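Local coordinates for protein ATP-dependent RNA helicase HrpB (Escherichia coli, PDB 6EUD) that hydrolyses ATP to ADP and phosphate as a DExH-box NTPase of the DEAD box helicase family and binds single-stranded RNA, at residues Lys645-Tyr650 against Ile746-Val751; Leu638-Ala643 against Asp651-Asp656. All blocks are in the same frame, centred on the assembly; numbering follows the deposited sequence.

Contact 1. Residues Lys645-Tyr650 against Ile746-Val751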
ATOM      1  N   LYS A 645     -22.082  15.984 -13.996  1.00 33.81           N
ATOM      2  CA  LYS A 645     -21.896  15.208 -15.226  1.00 35.05           C
ATOM      3  C   LYS A 645     -21.799  16.101 -16.459  1.00 35.86           C
ATOM      4  O   LYS A 645     -20.933  15.921 -17.289  1.00 43.94           O
ATOM      5  CB  LYS A 645     -23.043  14.222 -15.433  1.00 38.45           C
ATOM      6  CG  LYS A 645     -23.121  13.132 -14.416  1.00 42.62           C
ATOM      7  CD  LYS A 645     -24.169  12.103 -14.806  1.00 41.11           C
ATOM      8  CE  LYS A 645     -25.535  12.722 -15.052  1.00 37.52           C
ATOM      9  NZ  LYS A 645     -26.512  11.662 -15.419  1.00 26.43           N
ATOM     10  N   TRP A 646     -22.711  17.058 -16.578  1.00 33.89           N
ATOM     11  CA  TRP A 646     -22.871  17.801 -17.825  1.00 34.26           C
ATOM     12  C   TRP A 646     -22.028  19.073 -17.860  1.00 33.40           C
ATOM     13  O   TRP A 646     -21.676  19.546 -18.939  1.00 34.62           O
ATOM     14  CB  TRP A 646     -24.343  18.163 -18.043  1.00 31.28           C
ATOM     15  CG  TRP A 646     -25.258  16.993 -17.982  1.00 30.69           C
ATOM     16  CD1 TRP A 646     -24.948  15.685 -18.248  1.00 29.07           C
ATOM     17  CD2 TRP A 646     -26.645  17.014 -17.609  1.00 30.79           C
ATOM     18  NE1 TRP A 646     -26.062  14.899 -18.069  1.00 32.48           N
ATOM     19  CE2 TRP A 646     -27.110  15.685 -17.680  1.00 31.63           C
ATOM     20  CE3 TRP A 646     -27.527  18.022 -17.225  1.00 31.51           C
ATOM     21  CZ2 TRP A 646     -28.423  15.347 -17.374  1.00 30.40           C
ATOM     22  CZ3 TRP A 646     -28.843  17.679 -16.926  1.00 32.51           C
ATOM     23  CH2 TRP A 646     -29.271  16.354 -16.999  1.00 30.76           C
ATOM     24  N   LEU A 647     -21.731  19.622 -16.679  1.00 32.11           N
ATOM     25  CA  LEU A 647     -20.896  20.815 -16.550  1.00 35.33           C
ATOM     26  C   LEU A 647     -19.707  20.541 -15.621  1.00 39.09           C
ATOM     27  O   LEU A 647     -19.546  21.213 -14.597  1.00 39.38           O
ATOM     28  CB  LEU A 647     -21.720  22.006 -16.039  1.00 32.12           C
ATOM     29  CG  LEU A 647     -22.950  22.401 -16.882  1.00 33.60           C
ATOM     30  CD1 LEU A 647     -23.702  23.592 -16.304  1.00 32.77           C
ATOM     31  CD2 LEU A 647     -22.560  22.698 -18.305  1.00 29.18           C
ATOM     32  N   PRO A 648     -18.864  19.554 -15.981  1.00 34.67           N
ATOM     33  CA  PRO A 648     -17.812  19.092 -15.062  1.00 35.52           C
ATOM     34  C   PRO A 648     -16.640  20.076 -14.976  1.00 38.32           C
ATOM     35  O   PRO A 648     -15.762  19.884 -14.152  1.00 38.98           O
ATOM     36  CB  PRO A 648     -17.347  17.787 -15.700  1.00 33.60           C
ATOM     37  CG  PRO A 648     -17.476  18.091 -17.210  1.00 31.32           C
ATOM     38  CD  PRO A 648     -18.755  18.912 -17.307  1.00 31.74           C
ATOM     39  N   GLU A 649     -16.604  21.108 -15.814  1.00 36.36           N
ATOM     40  CA  GLU A 649     -15.518  22.080 -15.682  1.00 37.12           C
ATOM     41  C   GLU A 649     -15.687  22.940 -14.424  1.00 38.34           C
ATOM     42  O   GLU A 649     -14.782  23.672 -14.057  1.00 38.01           O
ATOM     43  CB  GLU A 649     -15.402  22.975 -16.923  1.00 35.03           C
ATOM     44  CG  GLU A 649     -16.618  23.805 -17.213  1.00 36.14           C
ATOM     45  CD  GLU A 649     -17.574  23.124 -18.187  1.00 39.48           C
ATOM     46  OE1 GLU A 649     -17.971  23.780 -19.174  1.00 44.49           O
ATOM     47  OE2 GLU A 649     -17.942  21.954 -17.956  1.00 37.13           O
ATOM     48  N   TYR A 650     -16.834  22.845 -13.751  1.00 38.34           N
ATOM     49  CA  TYR A 650     -17.029  23.608 -12.513  1.00 39.04           C
ATOM     50  C   TYR A 650     -16.955  22.710 -11.283  1.00 44.30           C
ATOM     51  O   TYR A 650     -17.074  21.486 -11.391  1.00 45.55           O
ATOM     52  CB  TYR A 650     -18.366  24.341 -12.537  1.00 35.04           C
ATOM     53  CG  TYR A 650     -18.536  25.173 -13.771  1.00 41.03           C
ATOM     54  CD1 TYR A 650     -17.829  26.352 -13.932  1.00 41.79           C
ATOM     55  CD2 TYR A 650     -19.390  24.772 -14.790  1.00 37.45           C
ATOM     56  CE1 TYR A 650     -17.986  27.111 -15.055  1.00 42.15           C
ATOM     57  CE2 TYR A 650     -19.548  25.523 -15.908  1.00 32.53           C
ATOM     58  CZ  TYR A 650     -18.849  26.693 -16.046  1.00 38.16           C
ATOM     59  OH  TYR A 650     -18.997  27.448 -17.192  1.00 39.97           O
ATOM     60  N   ILE A 746     -30.523  22.376 -22.341  1.00 31.64           N
ATOM     61  CA  ILE A 746     -30.003  23.034 -21.158  1.00 31.48           C
ATOM     62  C   ILE A 746     -28.505  22.749 -21.056  1.00 32.97           C
ATOM     63  O   ILE A 746     -27.930  22.185 -21.988  1.00 30.09           O
ATOM     64  CB  ILE A 746     -30.724  22.552 -19.892  1.00 31.39           C
ATOM     65  CG1 ILE A 746     -30.502  21.048 -19.709  1.00 28.21           C
ATOM     66  CG2 ILE A 746     -32.195  22.857 -19.991  1.00 28.08           C
ATOM     67  CD1 ILE A 746     -31.253  20.477 -18.540  1.00 30.90           C
ATOM     68  N   ALA A 747     -27.889  23.125 -19.929  1.00 30.23           N
ATOM     69  CA  ALA A 747     -26.482  22.822 -19.649  1.00 30.63           C
ATOM     70  C   ALA A 747     -25.553  23.366 -20.740  1.00 30.08           C
ATOM     71  O   ALA A 747     -24.818  22.613 -21.365  1.00 34.59           O
ATOM     72  CB  ALA A 747     -26.289  21.296 -19.475  1.00 30.57           C
ATOM     73  N   GLN A 748     -25.601  24.678 -20.970  1.00 30.70           N
ATOM     74  CA  GLN A 748     -24.804  25.332 -22.009  1.00 32.23           C
ATOM     75  C   GLN A 748     -24.987  24.679 -23.375  1.00 35.37           C
ATOM     76  O   GLN A 748     -24.022  24.530 -24.131  1.00 35.73           O
ATOM     77  CB  GLN A 748     -23.314  25.344 -21.609  1.00 32.63           C
ATOM     78  CG  GLN A 748     -23.074  26.096 -20.296  1.00 38.91           C
ATOM     79  CD  GLN A 748     -21.620  26.151 -19.863  1.00 43.24           C
ATOM     80  OE1 GLN A 748     -20.710  25.814 -20.625  1.00 52.35           O
ATOM     81  NE2 GLN A 748     -21.394  26.561 -18.619  1.00 42.25           N
ATOM     82  N   GLY A 749     -26.220  24.274 -23.689  1.00 36.34           N
ATOM     83  CA  GLY A 749     -26.510  23.683 -24.996  1.00 33.84           C
ATOM     84  C   GLY A 749     -26.082  22.232 -25.192  1.00 33.94           C
ATOM     85  O   GLY A 749     -26.159  21.692 -26.281  1.00 41.43           O
ATOM     86  N   ARG A 750     -25.655  21.583 -24.119  1.00 35.75           N
ATOM     87  CA  ARG A 750     -25.087  20.240 -24.204  1.00 37.05           C
ATOM     88  C   ARG A 750     -26.100  19.092 -24.121  1.00 35.56           C
ATOM     89  O   ARG A 750     -25.821  17.971 -24.558  1.00 35.22           O
ATOM     90  CB  ARG A 750     -24.047  20.068 -23.099  1.00 32.34           C
ATOM     91  CG  ARG A 750     -22.798  20.914 -23.290  1.00 33.27           C
ATOM     92  CD  ARG A 750     -21.885  20.868 -22.054  1.00 33.12           C
ATOM     93  NE  ARG A 750     -20.765  21.790 -22.222  1.00 34.82           N
ATOM     94  CZ  ARG A 750     -19.836  22.042 -21.303  1.00 37.03           C
ATOM     95  NH1 ARG A 750     -19.855  21.425 -20.122  1.00 34.85           N
ATOM     96  NH2 ARG A 750     -18.875  22.909 -21.575  1.00 34.49           N
ATOM     97  N   VAL A 751     -27.261  19.359 -23.541  1.00 31.54           N
ATOM     98  CA  VAL A 751     -28.201  18.300 -23.239  1.00 31.06           C
ATOM     99  C   VAL A 751     -29.601  18.646 -23.705  1.00 31.20           C
ATOM    100  O   VAL A 751     -30.260  19.509 -23.131  1.00 31.46           O
ATOM    101  CB  VAL A 751     -28.238  18.003 -21.721  1.00 35.04           C
ATOM    102  CG1 VAL A 751     -29.268  16.903 -21.411  1.00 29.35           C
ATOM    103  CG2 VAL A 751     -26.848  17.615 -21.216  1.00 31.22           C
TER
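A beta hairpin packs here against the C-terminal end of helix 631-646: Trp646, Glu649 and Tyr650 meet the turn Ala747-Arg750 and its flanking residues. Val751 CG2 sits over one face of the Trp646 indole, 3.8 Å from the centroid of the five-membered ring, a CH-pi contact. Beside it, Trp646 CZ3 touches Ile746 CD1 at 4.0 Å, and Trp646 CB meets Ala747 CB. Pro728 touches both Trp646 and Val751. An alanine in place of Trp646 would probably leave Val751 CG2 without the ring it packs on and open a gap beside Ile746. The hairpin joins strand 745-746 to strand 751-758 of the C-terminal mixed sheet. Its type I' turn, with a classic beta bulge where Arg750 and Val751 face Ile746, points Gln748 and Arg750 at the helix end and the turn that follows it. Arg750, extended from CG to NE, meets Glu649 tip to tip in an end-on salt bridge, one nitrogen to each oxygen, the two planes nearly coplanar (28° apart). Arg750 NH2 reaches Glu649 OE1 at 2.7 Å, and Arg750 NH1 the syn lone pair of Glu649 OE2 at 2.9 Å, nearly straight (173°). Arg750 NH1 also donates to Trp646 O at 2.9 Å, in the carbonyl plane on a lone pair. The guanidinium thus ties the last helical residue to the type I turn Leu647-Tyr650. Gln748 and Tyr650 also reach toward each other tip to tip: Gln748 NE2 donates to Tyr650 OH at 2.9 Å, with the amide and ring planes 74° apart. Gln748 N is held by Glu705 OE1 at the end of helix 696-705.

Contact 2. Residues Leu638-Ala643 against Asp651-Asp656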
ATOM      1  N   LEU A 638     -30.696  16.272  -7.250  1.00 27.86           N
ATOM      2  CA  LEU A 638     -30.535  15.650  -8.555  1.00 25.52           C
ATOM      3  C   LEU A 638     -29.910  16.628  -9.575  1.00 29.99           C
ATOM      4  O   LEU A 638     -29.061  16.236 -10.389  1.00 31.90           O
ATOM      5  CB  LEU A 638     -31.887  15.125  -9.049  1.00 24.62           C
ATOM      6  CG  LEU A 638     -32.422  13.910  -8.295  1.00 29.16           C
ATOM      7  CD1 LEU A 638     -33.847  13.535  -8.700  1.00 31.01           C
ATOM      8  CD2 LEU A 638     -31.489  12.744  -8.533  1.00 30.20           C
ATOM      9  N   ARG A 639     -30.302  17.900  -9.529  1.00 27.42           N
ATOM     10  CA  ARG A 639     -29.698  18.886 -10.428  1.00 27.18           C
ATOM     11  C   ARG A 639     -28.212  19.050 -10.161  1.00 30.61           C
ATOM     12  O   ARG A 639     -27.424  19.241 -11.098  1.00 36.45           O
ATOM     13  CB  ARG A 639     -30.409  20.229 -10.302  1.00 27.31           C
ATOM     14  CG  ARG A 639     -31.774  20.190 -10.980  1.00 31.66           C
ATOM     15  CD  ARG A 639     -32.694  21.290 -10.471  1.00 31.31           C
ATOM     16  NE  ARG A 639     -32.150  22.592 -10.840  1.00 33.01           N
ATOM     17  CZ  ARG A 639     -32.400  23.701 -10.165  1.00 38.58           C
ATOM     18  NH1 ARG A 639     -33.178  23.654  -9.085  1.00 40.13           N
ATOM     19  NH2 ARG A 639     -31.846  24.842 -10.544  1.00 42.94           N
ATOM     20  N   LEU A 640     -27.820  18.971  -8.887  1.00 30.64           N
ATOM     21  CA  LEU A 640     -26.397  19.020  -8.526  1.00 29.02           C
ATOM     22  C   LEU A 640     -25.633  17.806  -9.076  1.00 28.09           C
ATOM     23  O   LEU A 640     -24.506  17.937  -9.561  1.00 26.22           O
ATOM     24  CB  LEU A 640     -26.233  19.117  -7.008  1.00 27.39           C
ATOM     25  CG  LEU A 640     -26.608  20.514  -6.500  1.00 28.23           C
ATOM     26  CD1 LEU A 640     -26.654  20.565  -4.960  1.00 24.24           C
ATOM     27  CD2 LEU A 640     -25.631  21.550  -7.083  1.00 23.25           C
ATOM     28  N   LEU A 641     -26.263  16.636  -9.022  1.00 22.59           N
ATOM     29  CA  LEU A 641     -25.674  15.432  -9.572  1.00 27.74           C
ATOM     30  C   LEU A 641     -25.483  15.597 -11.072  1.00 31.58           C
ATOM     31  O   LEU A 641     -24.408  15.265 -11.588  1.00 36.24           O
ATOM     32  CB  LEU A 641     -26.538  14.198  -9.303  1.00 32.91           C
ATOM     33  CG  LEU A 641     -26.609  13.646  -7.883  1.00 47.51           C
ATOM     34  CD1 LEU A 641     -27.542  12.422  -7.830  1.00 48.68           C
ATOM     35  CD2 LEU A 641     -25.216  13.310  -7.364  1.00 59.15           C
ATOM     36  N   CYS A 642     -26.518  16.100 -11.765  1.00 27.92           N
ATOM     37  CA  CYS A 642     -26.466  16.242 -13.229  1.00 28.64           C
ATOM     38  C   CYS A 642     -25.471  17.305 -13.678  1.00 28.26           C
ATOM     39  O   CYS A 642     -24.751  17.088 -14.643  1.00 35.62           O
ATOM     40  CB  CYS A 642     -27.853  16.553 -13.790  1.00 26.30           C
ATOM     41  SG  CYS A 642     -28.933  15.114 -13.626  1.00 30.19           S
ATOM     42  N   ALA A 643     -25.421  18.435 -12.975  1.00 27.09           N
ATOM     43  CA  ALA A 643     -24.414  19.476 -13.238  1.00 27.29           C
ATOM     44  C   ALA A 643     -23.000  18.919 -13.224  1.00 30.88           C
ATOM     45  O   ALA A 643     -22.172  19.305 -14.051  1.00 28.74           O
ATOM     46  CB  ALA A 643     -24.527  20.611 -12.215  1.00 24.86           C
ATOM     47  N   ASP A 651     -16.762  23.319 -10.118  1.00 46.39           N
ATOM     48  CA  ASP A 651     -16.604  22.544  -8.897  1.00 53.36           C
ATOM     49  C   ASP A 651     -17.922  22.344  -8.169  1.00 49.33           C
ATOM     50  O   ASP A 651     -18.206  23.019  -7.184  1.00 56.32           O
ATOM     51  CB  ASP A 651     -15.586  23.206  -7.974  1.00 63.51           C
ATOM     52  CG  ASP A 651     -14.177  23.134  -8.522  1.00 76.77           C
ATOM     53  OD1 ASP A 651     -13.783  22.048  -9.003  1.00 80.91           O
ATOM     54  OD2 ASP A 651     -13.470  24.165  -8.484  1.00 83.23           O
ATOM     55  N   TRP A 652     -18.722  21.400  -8.650  1.00 38.97           N
ATOM     56  CA  TRP A 652     -19.995  21.109  -8.013  1.00 37.09           C
ATOM     57  C   TRP A 652     -19.747  20.233  -6.788  1.00 40.98           C
ATOM     58  O   TRP A 652     -18.886  19.355  -6.816  1.00 43.25           O
ATOM     59  CB  TRP A 652     -20.972  20.432  -8.998  1.00 30.52           C
ATOM     60  CG  TRP A 652     -21.096  21.175 -10.291  1.00 32.26           C
ATOM     61  CD1 TRP A 652     -20.414  20.920 -11.444  1.00 34.23           C
ATOM     62  CD2 TRP A 652     -21.913  22.332 -10.557  1.00 29.68           C
ATOM     63  NE1 TRP A 652     -20.757  21.834 -12.407  1.00 34.40           N
ATOM     64  CE2 TRP A 652     -21.674  22.707 -11.892  1.00 30.20           C
ATOM     65  CE3 TRP A 652     -22.817  23.080  -9.794  1.00 27.65           C
ATOM     66  CZ2 TRP A 652     -22.313  23.793 -12.489  1.00 32.87           C
ATOM     67  CZ3 TRP A 652     -23.446  24.153 -10.384  1.00 29.80           C
ATOM     68  CH2 TRP A 652     -23.193  24.503 -11.722  1.00 31.49           C
ATOM     69  N   PRO A 653     -20.484  20.485  -5.700  1.00 41.41           N
ATOM     70  CA  PRO A 653     -20.395  19.666  -4.488  1.00 40.47           C
ATOM     71  C   PRO A 653     -20.928  18.257  -4.677  1.00 40.22           C
ATOM     72  O   PRO A 653     -21.919  18.044  -5.365  1.00 44.74           O
ATOM     73  CB  PRO A 653     -21.256  20.436  -3.476  1.00 39.39           C
ATOM     74  CG  PRO A 653     -22.186  21.206  -4.301  1.00 41.85           C
ATOM     75  CD  PRO A 653     -21.386  21.626  -5.508  1.00 42.36           C
ATOM     76  N   ALA A 654     -20.251  17.298  -4.069  1.00 37.30           N
ATOM     77  CA  ALA A 654     -20.766  15.954  -3.998  1.00 39.38           C
ATOM     78  C   ALA A 654     -22.023  15.967  -3.128  1.00 38.25           C
ATOM     79  O   ALA A 654     -22.058  16.615  -2.083  1.00 39.36           O
ATOM     80  CB  ALA A 654     -19.722  15.010  -3.439  1.00 36.16           C
ATOM     81  N   VAL A 655     -23.056  15.269  -3.577  1.00 37.94           N
ATOM     82  CA  VAL A 655     -24.320  15.237  -2.869  1.00 40.28           C
ATOM     83  C   VAL A 655     -24.882  13.829  -2.849  1.00 41.77           C
ATOM     84  O   VAL A 655     -26.088  13.634  -2.781  1.00 43.70           O
ATOM     85  CB  VAL A 655     -25.349  16.195  -3.503  1.00 39.37           C
ATOM     86  CG1 VAL A 655     -24.925  17.634  -3.276  1.00 35.68           C
ATOM     87  CG2 VAL A 655     -25.505  15.892  -4.995  1.00 41.68           C
ATOM     88  N   ASP A 656     -23.998  12.841  -2.899  1.00 44.58           N
ATOM     89  CA  ASP A 656     -24.391  11.457  -2.641  1.00 45.06           C
ATOM     90  C   ASP A 656     -24.627  11.284  -1.144  1.00 43.10           C
ATOM     91  O   ASP A 656     -24.104  12.065  -0.351  1.00 43.27           O
ATOM     92  CB  ASP A 656     -23.312  10.508  -3.132  1.00 42.93           C
ATOM     93  CG  ASP A 656     -21.970  10.816  -2.517  1.00 46.31           C
ATOM     94  OD1 ASP A 656     -21.370  11.853  -2.884  1.00 44.57           O
ATOM     95  OD2 ASP A 656     -21.512  10.017  -1.675  1.00 49.43           O
TER
HETATM   96  O   HOH W   1     -22.730  16.942  -7.526  1.00 50.96           O
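Apolar contacts make up most of this meeting of Leu640, Leu641 and Ala643 with Trp652, Pro653 and Val655. Ala643 CB stands over the centre of the Trp652 six-membered ring, 3.6 Å from its centroid and 15° off the ring normal. This is a CH-pi contact. Trp652 CG, anti to the carbonyl carbon at chi1 -51°, lies beside the backbone N, and the indole turns a face to Ala643 CB. Leu640 spreads its two methyls over different partners: CD2 approaches Trp652 CE3 obliquely at 4.2 Å and also borders Pro653 CG, while CD1 touches Val655 CG1 at 3.8 Å. The side chains of Leu640 and Val655 cross at about a right angle. Val655 CG2 packs on Leu641 CD2 at 3.5 Å and also meets Leu640 CB. In the fold, the chain leaves helix 631-646, turns, and runs back beside that helix as the linker to helix 657-662. Asp656 is the N-cap of the second helix, and its OD1 also bonds Ser659 OG. Leu702 of helix 696-705 touches both Leu640 and Trp652. Polar links are few. One water bridges the backbones, donating to Pro653 O at 2.6 Å and, weakly, to Leu640 O at 2.9 Å. It gives the backbone carbonyl of Leu640 and the linker a common partner. Trp652 NE1 lies 3.3 Å from Ala643 O, but this approach is not a hydrogen bond; NE1 probably pairs instead with Leu647 O, just past the helix end.

Overall arrangement
The centres of contacts 1 and 2 lie about 12 Å apart, and both use helix 631-646. Along the chain the order is 638-643, 645-650, 651-656 and then 746-751, so the segments alternate. Contact 2 is local: the chain folds back on the helix it has just left. Contact 1 is long-range and brings in a hairpin of the C-terminal mixed sheet. The two touch directly, where Leu647 of contact 1 meets Trp652 of contact 2. Helix 696-705 packs against both. Together they join the helical region to the C-terminal sheet, away from the annotated ATP site and DEFH box.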